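Local structure of phosphotriesterase homology protein (Escherichia coli, 1BF6) at residues L261-F264 with I265-R269; E103-D106 with E107-G111. The protein hydrolyses phosphorylated glyceryl acetates, and also acts on aromatic acetates and propionates, as a two-zinc enzyme of the phosphotriesterase family. All blocks are in the same frame, centred on the assembly; numbering follows the deposited sequence.

Contact 1: residues L261-F264 with I265-R269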
ATOM      1  N   LEU A 261       4.789  -7.304  13.724  1.00  8.40           N
ATOM      2  CA  LEU A 261       5.767  -8.300  14.163  1.00 11.16           C
ATOM      3  C   LEU A 261       5.743  -8.639  15.656  1.00 12.11           C
ATOM      4  O   LEU A 261       6.035  -9.775  16.044  1.00 10.60           O
ATOM      5  CB  LEU A 261       7.167  -7.859  13.716  1.00 11.49           C
ATOM      6  CG  LEU A 261       7.282  -7.752  12.181  1.00 12.09           C
ATOM      7  CD1 LEU A 261       8.522  -7.009  11.760  1.00 10.75           C
ATOM      8  CD2 LEU A 261       7.228  -9.139  11.553  1.00 13.53           C
ATOM      9  N   THR A 262       5.384  -7.664  16.487  1.00 11.54           N
ATOM     10  CA  THR A 262       5.341  -7.882  17.935  1.00 10.76           C
ATOM     11  C   THR A 262       4.044  -8.546  18.369  1.00 10.46           C
ATOM     12  O   THR A 262       4.017  -9.266  19.372  1.00 10.92           O
ATOM     13  CB  THR A 262       5.485  -6.561  18.727  1.00 10.77           C
ATOM     14  OG1 THR A 262       4.352  -5.721  18.468  1.00  9.25           O
ATOM     15  CG2 THR A 262       6.768  -5.833  18.349  1.00 12.63           C
ATOM     16  N   THR A 263       2.985  -8.373  17.577  1.00  7.85           N
ATOM     17  CA  THR A 263       1.687  -8.923  17.934  1.00  6.69           C
ATOM     18  C   THR A 263       0.947  -9.779  16.911  1.00  6.84           C
ATOM     19  O   THR A 263       0.565 -10.902  17.222  1.00  7.41           O
ATOM     20  CB  THR A 263       0.738  -7.780  18.411  1.00  6.60           C
ATOM     21  OG1 THR A 263       1.387  -7.012  19.427  1.00  9.00           O
ATOM     22  CG2 THR A 263      -0.568  -8.326  18.927  1.00  8.07           C
ATOM     23  N   PHE A 264       0.729  -9.263  15.698  1.00  4.98           N
ATOM     24  CA  PHE A 264      -0.029 -10.014  14.703  1.00  4.75           C
ATOM     25  C   PHE A 264       0.625 -11.309  14.217  1.00  4.21           C
ATOM     26  O   PHE A 264      -0.017 -12.356  14.228  1.00  6.26           O
ATOM     27  CB  PHE A 264      -0.393  -9.135  13.502  1.00  3.58           C
ATOM     28  CG  PHE A 264      -1.368  -9.791  12.557  1.00  5.06           C
ATOM     29  CD1 PHE A 264      -2.724  -9.836  12.855  1.00  5.93           C
ATOM     30  CD2 PHE A 264      -0.925 -10.391  11.371  1.00  6.53           C
ATOM     31  CE1 PHE A 264      -3.631 -10.466  11.997  1.00  7.39           C
ATOM     32  CE2 PHE A 264      -1.828 -11.017  10.514  1.00  8.06           C
ATOM     33  CZ  PHE A 264      -3.177 -11.055  10.828  1.00  8.78           C
ATOM     34  N   ILE A 265       1.874 -11.231  13.759  1.00  6.75           N
ATOM     35  CA  ILE A 265       2.578 -12.427  13.278  1.00  6.62           C
ATOM     36  C   ILE A 265       2.703 -13.480  14.399  1.00  7.98           C
ATOM     37  O   ILE A 265       2.547 -14.673  14.141  1.00  6.90           O
ATOM     38  CB  ILE A 265       3.934 -12.076  12.600  1.00  9.15           C
ATOM     39  CG1 ILE A 265       3.669 -11.294  11.298  1.00  8.26           C
ATOM     40  CG2 ILE A 265       4.745 -13.348  12.294  1.00  6.28           C
ATOM     41  CD1 ILE A 265       2.764 -12.028  10.305  1.00  9.52           C
ATOM     42  N   PRO A 266       3.006 -13.057  15.649  1.00  7.63           N
ATOM     43  CA  PRO A 266       3.092 -14.072  16.714  1.00  6.84           C
ATOM     44  C   PRO A 266       1.754 -14.818  16.863  1.00  7.29           C
ATOM     45  O   PRO A 266       1.741 -16.033  17.013  1.00  7.95           O
ATOM     46  CB  PRO A 266       3.433 -13.242  17.942  1.00  4.41           C
ATOM     47  CG  PRO A 266       4.382 -12.243  17.382  1.00  8.90           C
ATOM     48  CD  PRO A 266       3.659 -11.810  16.085  1.00  5.98           C
ATOM     49  N   GLN A 267       0.626 -14.112  16.739  1.00  7.74           N
ATOM     50  CA  GLN A 267      -0.694 -14.751  16.840  1.00  9.73           C
ATOM     51  C   GLN A 267      -0.931 -15.679  15.655  1.00  8.90           C
ATOM     52  O   GLN A 267      -1.555 -16.726  15.791  1.00  8.79           O
ATOM     53  CB  GLN A 267      -1.825 -13.707  16.929  1.00 12.10           C
ATOM     54  CG  GLN A 267      -1.787 -12.866  18.203  1.00 17.00           C
ATOM     55  CD  GLN A 267      -2.746 -11.667  18.183  1.00 22.44           C
ATOM     56  OE1 GLN A 267      -3.115 -11.147  19.238  1.00 26.32           O
ATOM     57  NE2 GLN A 267      -3.119 -11.208  16.991  1.00 19.62           N
ATOM     58  N   LEU A 268      -0.422 -15.276  14.490  1.00 10.31           N
ATOM     59  CA  LEU A 268      -0.542 -16.066  13.272  1.00  9.35           C
ATOM     60  C   LEU A 268       0.266 -17.367  13.446  1.00  7.16           C
ATOM     61  O   LEU A 268      -0.223 -18.454  13.146  1.00  7.44           O
ATOM     62  CB  LEU A 268      -0.011 -15.258  12.081  1.00 12.12           C
ATOM     63  CG  LEU A 268      -0.297 -15.822  10.688  1.00 12.40           C
ATOM     64  CD1 LEU A 268      -1.794 -16.034  10.519  1.00 13.50           C
ATOM     65  CD2 LEU A 268       0.240 -14.864   9.624  1.00 12.05           C
ATOM     66  N   ARG A 269       1.497 -17.253  13.932  1.00  7.60           N
ATOM     67  CA  ARG A 269       2.321 -18.439  14.157  1.00  9.33           C
ATOM     68  C   ARG A 269       1.665 -19.345  15.214  1.00 10.48           C
ATOM     69  O   ARG A 269       1.645 -20.574  15.074  1.00 10.64           O
ATOM     70  CB  ARG A 269       3.741 -18.056  14.582  1.00  8.06           C
ATOM     71  CG  ARG A 269       4.611 -17.492  13.458  1.00  8.92           C
ATOM     72  CD  ARG A 269       6.070 -17.430  13.849  1.00 11.40           C
ATOM     73  NE  ARG A 269       6.270 -16.600  15.036  1.00 11.10           N
ATOM     74  CZ  ARG A 269       6.866 -15.410  15.041  1.00 14.34           C
ATOM     75  NH1 ARG A 269       7.375 -14.897  13.927  1.00  9.94           N
ATOM     76  NH2 ARG A 269       6.975 -14.738  16.184  1.00 15.27           N
TER
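From Leu261 to Phe264 the backbone of helix 259-270 widens into a pi-type turn, and it kinks at Pro266, whose N has no hydrogen to give to the turn before. This proline kink lies in a helix that packs on the outside of the TIM-barrel fold. The ring fills the spot where an N-H would point: Pro266 CD comes to 3.1 Å from Leu261 O, and Pro266 CG lies 3.6 Å from Thr262 O. Regular bonding returns at once, with Gln267 N giving to Thr263 O, and Leu268 N to Phe264 O at 3.0 Å.

Gln267 runs alongside Thr263, pointing the same way. The Thr263 methyl stands anti to its own backbone N (chi1 of OG1 -52°), which brings Thr263 CG2 to 3.8 Å from Gln267 OE1, while Gln267 CG rests 3.2 Å from Thr263 O. The amide nitrogen turns instead toward the Phe264 ring, with Gln267 NE2 4.4 Å from Phe264 CD1. Replaced by an alanine, Gln267 would lose CG and its amide, which would probably leave the Thr263 methyl without its neighbour and uncover the Thr263 carbonyl on that side.

On the buried side, Phe264 CG lies opposite its backbone N (chi1 -170°), sending the ring against Ile222 and Leu225 of helix 218-230, while Ile265 and Leu268 reach Val278 and Met281 of helix 275-289. The helix is thus wedged between its two neighbours. Phe264 and Ile265 meet obliquely, but Leu261 and Ile265, one turn apart, lie side by side, Leu261 CD2 touching Ile265 CG1 at 4.2 Å.

Contact 2: residues E103-D106 with E107-G111; sequences EMVD and EIEQG
Fully extended from the backbone (chi1 179°, chi2 -174°), Glu103 carries its carboxylate up to that of Glu107, whose CG stands beside its own N (chi1 -74°) with the chain stretched beyond it. A water bridges them, donating to Glu103 OE2 at 2.7 Å and to Glu107 OE2 at 2.8 Å. The two like charges, with Glu103 OE2 and Glu107 OE2 4.6 Å apart, are probably eased by Arg60, which forms a salt bridge with Glu107 OE2; Tyr82 holds Glu103 OE1 and Thr80 holds Glu107 OE1.

This is the C-terminal part of helix 97-109. Asp106 O takes two backbone bonds, from Gln110 N at 2.8 Å and from Gly111 N at 3.3 Å, the second a pi-type bond spanning five residues. Gly111, at positive phi, then leads the chain out of the helix. A second water spans Asp106 OD1 and Gln110 NE2, and Val105 CG1 packs on Glu109 CG at 3.9 Å.

Met104 and Ile108 face inward, sandwiched between strands 75-80 and 122-126, through Thr80 and Ile122, and helix 134-150, where Met104 meets Ala142 and Ala146 and Ile108 meets Thr150.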
ATOM      1  N   GLU A 103       2.323  12.717 -16.093  1.00  8.68           N
ATOM      2  CA  GLU A 103       2.746  13.139 -14.764  1.00  8.18           C
ATOM      3  C   GLU A 103       3.294  11.947 -13.986  1.00  6.16           C
ATOM      4  O   GLU A 103       4.362  12.035 -13.388  1.00  6.35           O
ATOM      5  CB  GLU A 103       1.566  13.745 -13.995  1.00  7.71           C
ATOM      6  CG  GLU A 103       1.923  14.196 -12.561  1.00  9.80           C
ATOM      7  CD  GLU A 103       0.709  14.673 -11.764  1.00  9.17           C
ATOM      8  OE1 GLU A 103      -0.415  14.635 -12.298  1.00  7.24           O
ATOM      9  OE2 GLU A 103       0.885  15.064 -10.590  1.00 11.09           O
ATOM     10  N   MET A 104       2.562  10.835 -14.008  1.00  7.83           N
ATOM     11  CA  MET A 104       2.989   9.631 -13.290  1.00  7.70           C
ATOM     12  C   MET A 104       4.311   9.102 -13.851  1.00  8.87           C
ATOM     13  O   MET A 104       5.225   8.794 -13.094  1.00  7.32           O
ATOM     14  CB  MET A 104       1.891   8.568 -13.326  1.00  8.39           C
ATOM     15  CG  MET A 104       0.653   8.952 -12.505  1.00  8.79           C
ATOM     16  SD  MET A 104      -0.597   7.680 -12.450  1.00 15.10           S
ATOM     17  CE  MET A 104      -1.911   8.360 -13.402  1.00 17.46           C
ATOM     18  N   VAL A 105       4.444   9.084 -15.180  1.00  8.53           N
ATOM     19  CA  VAL A 105       5.683   8.629 -15.817  1.00  6.27           C
ATOM     20  C   VAL A 105       6.886   9.494 -15.410  1.00  6.24           C
ATOM     21  O   VAL A 105       7.948   8.957 -15.101  1.00  5.75           O
ATOM     22  CB  VAL A 105       5.550   8.589 -17.388  1.00  4.94           C
ATOM     23  CG1 VAL A 105       6.921   8.349 -18.030  1.00  5.11           C
ATOM     24  CG2 VAL A 105       4.562   7.507 -17.812  1.00  5.22           C
ATOM     25  N   ASP A 106       6.725  10.823 -15.364  1.00  3.76           N
ATOM     26  CA  ASP A 106       7.825  11.705 -14.988  1.00  4.05           C
ATOM     27  C   ASP A 106       8.192  11.589 -13.505  1.00  5.00           C
ATOM     28  O   ASP A 106       9.326  11.849 -13.122  1.00  5.82           O
ATOM     29  CB  ASP A 106       7.505  13.162 -15.314  1.00  7.31           C
ATOM     30  CG  ASP A 106       7.442  13.443 -16.820  1.00 10.90           C
ATOM     31  OD1 ASP A 106       7.741  12.552 -17.648  1.00  9.61           O
ATOM     32  OD2 ASP A 106       7.070  14.578 -17.168  1.00 12.32           O
ATOM     33  N   GLU A 107       7.215  11.270 -12.669  1.00  5.91           N
ATOM     34  CA  GLU A 107       7.493  11.124 -11.246  1.00  7.11           C
ATOM     35  C   GLU A 107       8.326   9.858 -11.037  1.00  7.34           C
ATOM     36  O   GLU A 107       9.171   9.809 -10.140  1.00  8.31           O
ATOM     37  CB  GLU A 107       6.200  11.110 -10.426  1.00  6.44           C
ATOM     38  CG  GLU A 107       5.571  12.514 -10.308  1.00  8.57           C
ATOM     39  CD  GLU A 107       4.750  12.722  -9.032  1.00  6.68           C
ATOM     40  OE1 GLU A 107       4.012  11.805  -8.619  1.00  8.81           O
ATOM     41  OE2 GLU A 107       4.830  13.830  -8.468  1.00  8.66           O
ATOM     42  N   ILE A 108       8.127   8.883 -11.926  1.00  6.70           N
ATOM     43  CA  ILE A 108       8.852   7.609 -11.911  1.00  7.70           C
ATOM     44  C   ILE A 108      10.250   7.764 -12.519  1.00  9.05           C
ATOM     45  O   ILE A 108      11.237   7.271 -11.965  1.00  8.82           O
ATOM     46  CB  ILE A 108       8.076   6.530 -12.716  1.00  6.26           C
ATOM     47  CG1 ILE A 108       6.879   6.037 -11.918  1.00  5.82           C
ATOM     48  CG2 ILE A 108       8.996   5.381 -13.156  1.00  5.30           C
ATOM     49  CD1 ILE A 108       5.912   5.209 -12.727  1.00  7.65           C
ATOM     50  N   GLU A 109      10.329   8.508 -13.628  1.00  8.14           N
ATOM     51  CA  GLU A 109      11.574   8.702 -14.368  1.00  8.16           C
ATOM     52  C   GLU A 109      12.496   9.827 -13.941  1.00  7.72           C
ATOM     53  O   GLU A 109      13.708   9.647 -13.939  1.00  9.82           O
ATOM     54  CB  GLU A 109      11.294   8.841 -15.886  1.00  7.61           C
ATOM     55  CG  GLU A 109      10.464   7.726 -16.508  1.00  7.85           C
ATOM     56  CD  GLU A 109      11.257   6.450 -16.763  1.00  9.90           C
ATOM     57  OE1 GLU A 109      12.261   6.200 -16.070  1.00 12.79           O
ATOM     58  OE2 GLU A 109      10.873   5.687 -17.672  1.00 12.49           O
ATOM     59  N   GLN A 110      11.945  10.993 -13.608  1.00  9.90           N
ATOM     60  CA  GLN A 110      12.774  12.134 -13.222  1.00 10.03           C
ATOM     61  C   GLN A 110      12.904  12.384 -11.719  1.00 10.38           C
ATOM     62  O   GLN A 110      13.992  12.682 -11.231  1.00 12.50           O
ATOM     63  CB  GLN A 110      12.270  13.419 -13.887  1.00 11.73           C
ATOM     64  CG  GLN A 110      11.976  13.308 -15.378  1.00 14.17           C
ATOM     65  CD  GLN A 110      13.131  12.727 -16.174  1.00 11.66           C
ATOM     66  OE1 GLN A 110      14.299  13.089 -15.974  1.00 12.03           O
ATOM     67  NE2 GLN A 110      12.809  11.808 -17.079  1.00 14.20           N
ATOM     68  N   GLY A 111      11.785  12.335 -11.003  1.00 11.60           N
ATOM     69  CA  GLY A 111      11.835  12.583  -9.571  1.00 10.77           C
ATOM     70  C   GLY A 111      10.546  13.150  -9.010  1.00 11.11           C
ATOM     71  O   GLY A 111       9.618  13.518  -9.749  1.00  9.79           O
TER
HETATM   72  O   HOH W   1       3.383  15.856  -9.817  1.00 11.86           O
HETATM   73  O   HOH W   2      10.132  10.987 -18.045  1.00  9.38           O
HETATM   74  O   HOH W   3       8.441  14.651 -12.071  1.00 20.23           O

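Two short pieces of helix illustrate how successive turns settle in the helices around a barrel. Following the chain from the N terminus, contact 2 comes first, at the end of helix 97-109, which lies between strands 75-80 and 122-126 in the chain. Contact 1 comes much later, in helix 259-270, beyond strand 237-239 and just ahead of helix 275-289. Each is made within one continuous run of chain, so neither closes a long loop; they follow in series and do not cross. They lie on opposite sides of the chain's centre, and the centres of contact 1 and contact 2 are about 37 Å apart. Contact 2 ties its helix to strands and to helix 134-150, whereas contact 1 joins helices 218-230 and 275-289.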